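Local atomic coordinates of sugar ABC transporter, sugar-binding protein (Streptococcus pneumoniae, PDB entry 2HEU), a protein that probably captures raffinose-type sugars outside the cell and delivers them to an ABC importer for uptake. Residues Glu60-Arg65 with Val75-Gln80; Asn233-Gly238 with Tyr379-Asp384; Trp259-Ile264 with Asp343-Gly348. All blocks are in the same frame, centred on the assembly; numbering follows the deposited sequence.

In the fold
None of the three contacts has a hydrogen bond across it; apolar side chains meet in each, and burial tells them apart. Interaction 1 is fully buried, joining helix 58-67 to the end of a strand in the five-stranded mixed sheet. Interaction 2 is partly buried: a tryptophan in a loop meets the end of helix 370-382, with a glutamate at its exposed margin. Interaction 3 is a surface contact, with none of its touching residues buried, and packs one isoleucine on a proline-leucine turn beside the three-stranded antiparallel sheet. No helix or strand is shared between them. Nearest atoms are about 8 Å apart between interactions 1 and 3 and about 10 Å between 2 and 3.

Interaction 1: residues Glu60-Arg65 with Val75-Gln80; sequences EVLKTR and VNIYPQ
Leu-62 meets Val-75 through the fork of its side chain: CD2 of Leu-62 lies 3.7 Å from CG1 of Val-75, and CD1 of Leu-62 is 3.9 Å from that same methyl. One valine branch thus faces both leucine methyls, and it is placed there by standing anti to the backbone N of Val-75 (chi1 -178°). Ile-77 adds a looser apolar touch, its CD1 4.5 Å from Leu-62 CD2.

The topology is a beta-alpha-beta crossover of the solute-binding fold. Strands 48-53 and 74-76 run parallel with strand 19-24 between them, and helix 58-67 makes the connection. Consistent with this path, Leu-62 also touches Phe-24 of the intervening strand, while Trp-87 of helix 82-89 touches both Leu-62 and Ile-77.

Polar interactions stay on other flanks of the helix. Lys-63 NZ forms a salt bridge with Glu-60 OE2 at 2.8 Å, reaching the oxygen on its syn side and 19° out of the carboxylate plane. Arg-65 pairs with both Glu-22 and Asp-70. Along the backbone, Arg-65 N bonds to Val-61 O at 2.9 Å, spanning the turn that carries Leu-62.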
loop_
_atom_site.group_PDB
_atom_site.type_symbol
_atom_site.label_atom_id
_atom_site.label_comp_id
_atom_site.label_asym_id
_atom_site.label_seq_id
_atom_site.Cartn_x
_atom_site.Cartn_y
_atom_site.Cartn_z
ATOM N N GLU A 60 0.217 18.228 3.540
ATOM C CA GLU A 60 0.437 19.630 3.128
ATOM C C GLU A 60 1.064 20.378 4.259
ATOM O O GLU A 60 1.933 21.212 4.046
ATOM C CB GLU A 60 -0.799 20.287 2.635
ATOM C CG GLU A 60 -1.296 19.651 1.378
ATOM C CD GLU A 60 -0.269 19.794 0.262
ATOM O OE1 GLU A 60 0.364 20.913 0.038
ATOM O OE2 GLU A 60 0.009 18.774 -0.324
ATOM N N VAL A 61 0.570 20.128 5.506
ATOM C CA VAL A 61 1.150 20.814 6.675
ATOM C C VAL A 61 2.639 20.422 6.750
ATOM O O VAL A 61 3.489 21.260 7.034
ATOM C CB VAL A 61 0.369 20.477 7.955
ATOM C CG1 VAL A 61 1.146 20.985 9.160
ATOM C CG2 VAL A 61 -1.073 21.103 7.883
ATOM N N LEU A 62 2.992 19.172 6.569
ATOM C CA LEU A 62 4.380 18.750 6.630
ATOM C C LEU A 62 5.199 19.495 5.631
ATOM O O LEU A 62 6.321 19.914 5.913
ATOM C CB LEU A 62 4.480 17.265 6.501
ATOM C CG LEU A 62 5.852 16.648 6.678
ATOM C CD1 LEU A 62 6.408 16.911 8.069
ATOM C CD2 LEU A 62 5.784 15.137 6.409
ATOM N N LYS A 63 4.704 19.633 4.388
ATOM C CA LYS A 63 5.423 20.389 3.389
ATOM C C LYS A 63 5.664 21.799 3.856
ATOM O O LYS A 63 6.790 22.344 3.699
ATOM C CB LYS A 63 4.704 20.374 2.060
ATOM C CG LYS A 63 4.592 19.042 1.376
ATOM C CD LYS A 63 3.783 19.071 0.131
ATOM C CE LYS A 63 3.469 17.747 -0.505
ATOM N NZ LYS A 63 2.402 18.000 -1.537
ATOM N N THR A 64 4.664 22.452 4.403
ATOM C CA THR A 64 4.783 23.852 4.864
ATOM C C THR A 64 5.841 23.923 5.928
ATOM O O THR A 64 6.674 24.860 5.952
ATOM C CB THR A 64 3.458 24.358 5.351
ATOM O OG1 THR A 64 2.513 24.375 4.242
ATOM C CG2 THR A 64 3.559 25.756 5.990
ATOM N N ARG A 65 5.800 22.970 6.869
ATOM C CA ARG A 65 6.680 22.993 8.024
ATOM C C ARG A 65 8.123 22.728 7.574
ATOM O O ARG A 65 9.031 23.375 8.075
ATOM C CB ARG A 65 6.209 22.068 9.145
ATOM C CG ARG A 65 4.895 22.499 9.783
ATOM C CD ARG A 65 4.515 21.698 10.953
ATOM N NE ARG A 65 5.548 21.637 11.980
ATOM C CZ ARG A 65 5.568 20.811 12.971
ATOM N NH1 ARG A 65 4.520 20.044 13.205
ATOM N NH2 ARG A 65 6.592 20.807 13.810
ATOM N N VAL A 75 8.907 11.833 12.315
ATOM C CA VAL A 75 7.880 12.078 11.312
ATOM C C VAL A 75 7.386 10.795 10.725
ATOM O O VAL A 75 8.158 9.998 10.210
ATOM C CB VAL A 75 8.484 12.949 10.160
ATOM C CG1 VAL A 75 7.430 13.259 9.111
ATOM C CG2 VAL A 75 9.046 14.267 10.737
ATOM N N ASN A 76 6.064 10.625 10.750
ATOM C CA ASN A 76 5.429 9.548 9.928
ATOM C C ASN A 76 5.375 10.139 8.496
ATOM O O ASN A 76 4.617 11.074 8.257
ATOM C CB ASN A 76 4.071 9.232 10.492
ATOM C CG ASN A 76 3.268 8.196 9.747
ATOM O OD1 ASN A 76 3.837 7.387 8.898
ATOM N ND2 ASN A 76 2.059 8.160 10.011
ATOM N N ILE A 77 6.150 9.573 7.596
ATOM C CA ILE A 77 6.207 9.997 6.191
ATOM C C ILE A 77 6.212 8.735 5.375
ATOM O O ILE A 77 6.907 7.764 5.716
ATOM C CB ILE A 77 7.441 10.912 5.953
ATOM C CG1 ILE A 77 7.432 11.371 4.490
ATOM C CG2 ILE A 77 8.742 10.267 6.342
ATOM C CD1 ILE A 77 8.558 12.438 4.202
ATOM N N TYR A 78 5.451 8.718 4.294
ATOM C CA TYR A 78 5.323 7.511 3.504
ATOM C C TYR A 78 6.555 7.413 2.619
ATOM O O TYR A 78 6.907 8.328 1.865
ATOM C CB TYR A 78 4.015 7.574 2.700
ATOM C CG TYR A 78 2.825 7.719 3.552
ATOM C CD1 TYR A 78 2.507 6.741 4.507
ATOM C CD2 TYR A 78 2.000 8.810 3.512
ATOM C CE1 TYR A 78 1.459 6.862 5.358
ATOM C CE2 TYR A 78 0.865 8.946 4.329
ATOM C CZ TYR A 78 0.613 8.003 5.297
ATOM O OH TYR A 78 -0.448 8.106 6.104
ATOM N N PRO A 79 7.282 6.287 2.711
ATOM C CA PRO A 79 8.642 6.261 2.180
ATOM C C PRO A 79 8.713 6.185 0.677
ATOM O O PRO A 79 9.810 6.460 0.120
ATOM C CB PRO A 79 9.305 5.095 2.902
ATOM C CG PRO A 79 8.169 4.170 3.201
ATOM C CD PRO A 79 6.974 5.094 3.558
ATOM N N GLN A 80 7.633 5.830 -0.005
ATOM C CA GLN A 80 7.581 5.895 -1.477
ATOM C C GLN A 80 7.437 7.278 -1.976
ATOM O O GLN A 80 7.543 7.492 -3.201
ATOM C CB GLN A 80 6.471 5.025 -2.032
ATOM C CG GLN A 80 5.113 5.613 -1.917
ATOM C CD GLN A 80 4.448 5.225 -0.624
ATOM O OE1 GLN A 80 5.098 4.989 0.482
ATOM N NE2 GLN A 80 3.180 4.922 -0.678
#

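Interaction 2: residues Asn233-Gly238 with Tyr379-Asp384; sequences NWEGAG and YVLTGD
Trp-234 pushes the far end of its indole against Val-380, with CH2 of Trp-234 3.6 Å from CG1 of Val-380. The neighbouring ring atom CZ3 of Trp-234 stands 4.0 Å from that methyl, which comes in obliquely to the ring. Backbone of the helix is close as well: Leu-381 N lies in the ring plane, at its edge. The indole is aimed this way by a chi1 of 73°, which puts CG of Trp-234 between its backbone N and carbonyl carbon. With Trp-234 and Val-380 both buried, this is the dense part of the contact.

The outer part is less well defined. Leu-381 was modelled in two conformers, so the very short approach of its CD2 to the indole is doubtful. Leu-381 lies near Glu-235 on this side too, but how closely the two approach is equally uncertain. Glu-235 is exposed; its chi1 of -60° lays CG over one indole face, 3.7 Å above the plane and offset toward the rim. Lys-230 makes a cation-pi contact with the same ring.

Helix 370-382 ends here. Gly-383, with a phi of 71°, leaves the helical path inside an ST turn in which Asp-384 N bonds to Thr-382 OG1 at 3.1 Å. Asp-384 then caps the start of helix 385-396, Met-221 of helix 212-222 packs on Val-380, and Gly-238 is the N-cap of helix 239-247, so the contact sits where these helices begin and end.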
loop_
_atom_site.group_PDB
_atom_site.type_symbol
_atom_site.label_atom_id
_atom_site.label_comp_id
_atom_site.label_asym_id
_atom_site.label_seq_id
_atom_site.Cartn_x
_atom_site.Cartn_y
_atom_site.Cartn_z
ATOM N N ASN A 233 -25.273 -1.064 -12.165
ATOM C CA ASN A 233 -24.967 0.335 -11.884
ATOM C C ASN A 233 -23.575 0.538 -11.321
ATOM O O ASN A 233 -23.302 1.520 -10.627
ATOM C CB ASN A 233 -26.041 1.014 -11.057
ATOM C CG ASN A 233 -27.391 0.972 -11.735
ATOM O OD1 ASN A 233 -28.411 0.788 -10.983
ATOM N ND2 ASN A 233 -27.454 1.168 -12.981
ATOM N N TRP A 234 -22.619 -0.326 -11.735
ATOM C CA TRP A 234 -21.259 -0.170 -11.291
ATOM C C TRP A 234 -20.620 1.117 -11.836
ATOM O O TRP A 234 -19.690 1.631 -11.210
ATOM C CB TRP A 234 -20.407 -1.380 -11.717
ATOM C CG TRP A 234 -20.111 -1.395 -13.199
ATOM C CD1 TRP A 234 -20.892 -1.925 -14.194
ATOM C CD2 TRP A 234 -18.988 -0.832 -13.839
ATOM N NE1 TRP A 234 -20.285 -1.690 -15.418
ATOM C CE2 TRP A 234 -19.121 -1.023 -15.216
ATOM C CE3 TRP A 234 -17.858 -0.192 -13.350
ATOM C CZ2 TRP A 234 -18.154 -0.590 -16.152
ATOM C CZ3 TRP A 234 -16.897 0.260 -14.237
ATOM C CH2 TRP A 234 -17.080 0.032 -15.597
ATOM N N GLU A 235 -21.089 1.632 -12.958
ATOM C CA GLU A 235 -20.406 2.724 -13.625
ATOM C C GLU A 235 -20.298 3.915 -12.737
ATOM O O GLU A 235 -19.309 4.639 -12.792
ATOM C CB GLU A 235 -21.094 3.067 -14.958
ATOM C CG GLU A 235 -21.162 1.986 -15.990
ATOM C CD GLU A 235 -22.354 1.019 -15.921
ATOM O OE1 GLU A 235 -23.032 0.929 -14.896
ATOM O OE2 GLU A 235 -22.597 0.347 -16.991
ATOM N N GLY A 236 -21.328 4.152 -11.921
ATOM C CA GLY A 236 -21.418 5.281 -11.004
ATOM C C GLY A 236 -21.161 4.909 -9.527
ATOM O O GLY A 236 -21.334 5.757 -8.642
ATOM N N ALA A 237 -20.690 3.682 -9.279
ATOM C CA ALA A 237 -20.547 3.228 -7.905
ATOM C C ALA A 237 -19.263 3.752 -7.294
ATOM O O ALA A 237 -18.198 3.814 -7.920
ATOM C CB ALA A 237 -20.535 1.725 -7.900
ATOM N N GLY A 238 -19.344 4.108 -6.008
ATOM C CA GLY A 238 -18.215 4.527 -5.251
ATOM C C GLY A 238 -17.642 3.396 -4.398
ATOM O O GLY A 238 -18.160 2.291 -4.263
ATOM N N TYR A 379 -10.699 2.293 -19.318
ATOM C CA TYR A 379 -10.660 1.070 -20.108
ATOM C C TYR A 379 -11.730 0.091 -19.658
ATOM O O TYR A 379 -12.417 -0.529 -20.476
ATOM C CB TYR A 379 -9.257 0.414 -20.083
ATOM C CG TYR A 379 -9.234 -0.829 -20.937
ATOM C CD1 TYR A 379 -9.234 -0.714 -22.322
ATOM C CD2 TYR A 379 -9.292 -2.076 -20.400
ATOM C CE1 TYR A 379 -9.331 -1.821 -23.140
ATOM C CE2 TYR A 379 -9.360 -3.224 -21.178
ATOM C CZ TYR A 379 -9.401 -3.079 -22.582
ATOM O OH TYR A 379 -9.524 -4.151 -23.400
ATOM N N VAL A 380 -11.894 -0.098 -18.355
ATOM C CA VAL A 380 -12.988 -0.978 -17.877
ATOM C C VAL A 380 -14.328 -0.456 -18.425
ATOM O O VAL A 380 -15.149 -1.263 -18.858
ATOM C CB VAL A 380 -12.952 -1.127 -16.380
ATOM C CG1 VAL A 380 -14.108 -2.051 -15.908
ATOM C CG2 VAL A 380 -11.617 -1.673 -15.908
ATOM N N LEU A 381 -14.528 0.855 -18.377
ATOM C CA LEU A 381 -15.769 1.472 -18.841
ATOM C C LEU A 381 -15.944 1.206 -20.373
ATOM O O LEU A 381 -17.011 0.832 -20.852
ATOM C CB LEU A 381 -15.744 2.954 -18.496
ATOM C CG LEU A 381 -16.017 3.254 -16.964
ATOM C CD1 LEU A 381 -15.548 4.659 -16.559
ATOM C CD2 LEU A 381 -17.511 3.103 -16.575
ATOM N N THR A 382 -14.944 1.418 -21.159
ATOM C CA THR A 382 -15.083 1.559 -22.654
ATOM C C THR A 382 -14.544 0.421 -23.480
ATOM O O THR A 382 -14.982 0.241 -24.602
ATOM C CB THR A 382 -14.402 2.815 -23.161
ATOM O OG1 THR A 382 -12.960 2.674 -23.090
ATOM C CG2 THR A 382 -14.865 4.093 -22.490
ATOM N N GLY A 383 -13.530 -0.283 -22.968
ATOM C CA GLY A 383 -12.880 -1.273 -23.746
ATOM C C GLY A 383 -12.016 -0.731 -24.899
ATOM O O GLY A 383 -11.653 -1.525 -25.784
ATOM N N ASP A 384 -11.712 0.542 -24.896
ATOM C CA ASP A 384 -10.973 1.153 -26.024
ATOM C C ASP A 384 -9.458 0.876 -25.835
ATOM O O ASP A 384 -8.784 1.569 -25.062
ATOM C CB ASP A 384 -11.296 2.625 -26.119
ATOM C CG ASP A 384 -10.603 3.286 -27.280
ATOM O OD1 ASP A 384 -9.778 2.680 -27.944
ATOM O OD2 ASP A 384 -10.933 4.496 -27.428
#

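Interaction 3: residues Trp259-Ile264 with Asp343-Gly348; sequences WAITAI and DSPLAG
Ile-261 packs its two branches on Pro-345 and Leu-346, the central pair of a type I beta turn running from Ser-344 to Ala-347. The contact therefore joins helix 260-265 to a turn that leads into the short helix 347-350.

Across the segments the contacts are apolar. The longer branch of Ile-261 reaches the proline, its CD1 3.7 Å from CB of Pro-345 and 4.1 Å from CG of Pro-345. The two side chains cross at about a right angle, and the isoleucine end meets the proline at CB and CG. The short branch serves the other partner, CG2 of Ile-261 lying 4.1 Å from CD1 of Leu-346. Both branches are thereby occupied: chi1 of -170° carries CG1 anti to the backbone N and leaves CG2 between that N and the carbonyl carbon. The three-stranded antiparallel sheet supplies further apolar cover, since Tyr-132 touches Ile-261 and Leu-346, and Ile-273 touches Ile-261 and Pro-345.

Hydrogen bonds fix the backbone behind these side chains. Thr-275 OG1 bonds to Pro-345 O, tying the turn to strand 273-276, and Thr-350 OG1 bonds to Leu-346 O. Within the turn, Ala-347 N meets Ser-344 O at 3.0 Å, while on the helix side Ile-264 N bonds to Ala-260 O, also at 3.0 Å.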
loop_
_atom_site.group_PDB
_atom_site.type_symbol
_atom_site.label_atom_id
_atom_site.label_comp_id
_atom_site.label_asym_id
_atom_site.label_seq_id
_atom_site.Cartn_x
_atom_site.Cartn_y
_atom_site.Cartn_z
ATOM N N TRP A 259 -6.220 -1.957 3.240
ATOM C CA TRP A 259 -6.939 -0.978 4.031
ATOM C C TRP A 259 -8.446 -1.299 4.081
ATOM O O TRP A 259 -9.155 -0.883 5.000
ATOM C CB TRP A 259 -6.745 0.438 3.488
ATOM C CG TRP A 259 -6.995 0.582 2.036
ATOM C CD1 TRP A 259 -8.198 0.702 1.407
ATOM C CD2 TRP A 259 -6.011 0.561 0.970
ATOM N NE1 TRP A 259 -8.023 0.785 0.028
ATOM C CE2 TRP A 259 -6.700 0.683 -0.249
ATOM C CE3 TRP A 259 -4.613 0.425 0.949
ATOM C CZ2 TRP A 259 -6.018 0.695 -1.484
ATOM C CZ3 TRP A 259 -3.937 0.428 -0.272
ATOM C CH2 TRP A 259 -4.646 0.604 -1.450
ATOM N N ALA A 260 -8.984 -1.999 3.089
ATOM C CA ALA A 260 -10.419 -2.150 2.929
ATOM C C ALA A 260 -11.053 -3.050 3.995
ATOM O O ALA A 260 -12.242 -2.943 4.238
ATOM C CB ALA A 260 -10.780 -2.666 1.531
ATOM N N ILE A 261 -10.276 -3.945 4.588
ATOM C CA ILE A 261 -10.872 -4.918 5.515
ATOM C C ILE A 261 -11.586 -4.204 6.686
ATOM O O ILE A 261 -12.635 -4.682 7.137
ATOM C CB ILE A 261 -9.844 -5.939 6.029
ATOM C CG1 ILE A 261 -10.521 -7.076 6.781
ATOM C CG2 ILE A 261 -8.713 -5.303 6.808
ATOM C CD1 ILE A 261 -11.626 -7.831 6.037
ATOM N N THR A 262 -11.074 -3.091 7.133
ATOM C CA THR A 262 -11.665 -2.374 8.231
ATOM C C THR A 262 -13.086 -1.935 7.879
ATOM O O THR A 262 -14.084 -2.164 8.632
ATOM C CB THR A 262 -10.783 -1.135 8.466
ATOM O OG1 THR A 262 -9.366 -1.528 8.582
ATOM C CG2 THR A 262 -11.229 -0.403 9.714
ATOM N N ALA A 263 -13.231 -1.343 6.671
ATOM C CA ALA A 263 -14.520 -0.910 6.186
ATOM C C ALA A 263 -15.462 -2.081 5.996
ATOM O O ALA A 263 -16.670 -1.996 6.283
ATOM C CB ALA A 263 -14.381 -0.094 4.919
ATOM N N ILE A 264 -14.973 -3.185 5.425
ATOM C CA ILE A 264 -15.807 -4.351 5.204
ATOM C C ILE A 264 -16.333 -4.852 6.573
ATOM O O ILE A 264 -17.544 -5.157 6.678
ATOM C CB ILE A 264 -15.012 -5.481 4.478
ATOM C CG1 ILE A 264 -14.629 -4.992 3.065
ATOM C CG2 ILE A 264 -15.865 -6.735 4.431
ATOM C CD1 ILE A 264 -13.571 -5.860 2.445
ATOM N N ASP A 343 -6.176 -18.202 8.548
ATOM C CA ASP A 343 -7.615 -17.952 8.404
ATOM C C ASP A 343 -7.956 -16.449 8.477
ATOM O O ASP A 343 -9.151 -16.099 8.275
ATOM C CB ASP A 343 -8.391 -18.785 9.463
ATOM C CG ASP A 343 -8.491 -20.235 9.098
ATOM O OD1 ASP A 343 -8.022 -20.691 8.022
ATOM O OD2 ASP A 343 -9.011 -20.982 9.933
ATOM N N SER A 344 -7.035 -15.615 8.724
ATOM C CA SER A 344 -7.473 -14.279 8.806
ATOM C C SER A 344 -7.709 -13.679 7.415
ATOM O O SER A 344 -7.085 -14.119 6.457
ATOM C CB SER A 344 -6.355 -13.545 9.414
ATOM O OG SER A 344 -5.207 -13.563 8.538
ATOM N N PRO A 345 -8.540 -12.641 7.296
ATOM C CA PRO A 345 -8.928 -12.170 5.977
ATOM C C PRO A 345 -7.779 -11.758 5.083
ATOM O O PRO A 345 -7.886 -12.026 3.863
ATOM C CB PRO A 345 -9.929 -11.076 6.290
ATOM C CG PRO A 345 -10.518 -11.481 7.581
ATOM C CD PRO A 345 -9.346 -12.029 8.355
ATOM N N LEU A 346 -6.750 -11.139 5.604
ATOM C CA LEU A 346 -5.671 -10.653 4.793
ATOM C C LEU A 346 -4.599 -11.729 4.547
ATOM O O LEU A 346 -3.564 -11.409 3.929
ATOM C CB LEU A 346 -5.040 -9.426 5.403
ATOM C CG LEU A 346 -5.917 -8.149 5.504
ATOM C CD1 LEU A 346 -5.056 -7.011 6.129
ATOM C CD2 LEU A 346 -6.523 -7.800 4.115
ATOM N N ALA A 347 -4.793 -12.963 4.987
ATOM C CA ALA A 347 -3.726 -13.959 4.865
ATOM C C ALA A 347 -3.252 -14.151 3.430
ATOM O O ALA A 347 -2.064 -14.162 3.180
ATOM C CB ALA A 347 -4.199 -15.264 5.426
ATOM N N GLY A 348 -4.158 -14.288 2.492
ATOM C CA GLY A 348 -3.735 -14.543 1.095
ATOM C C GLY A 348 -3.004 -13.368 0.505
ATOM O O GLY A 348 -1.965 -13.493 -0.137
#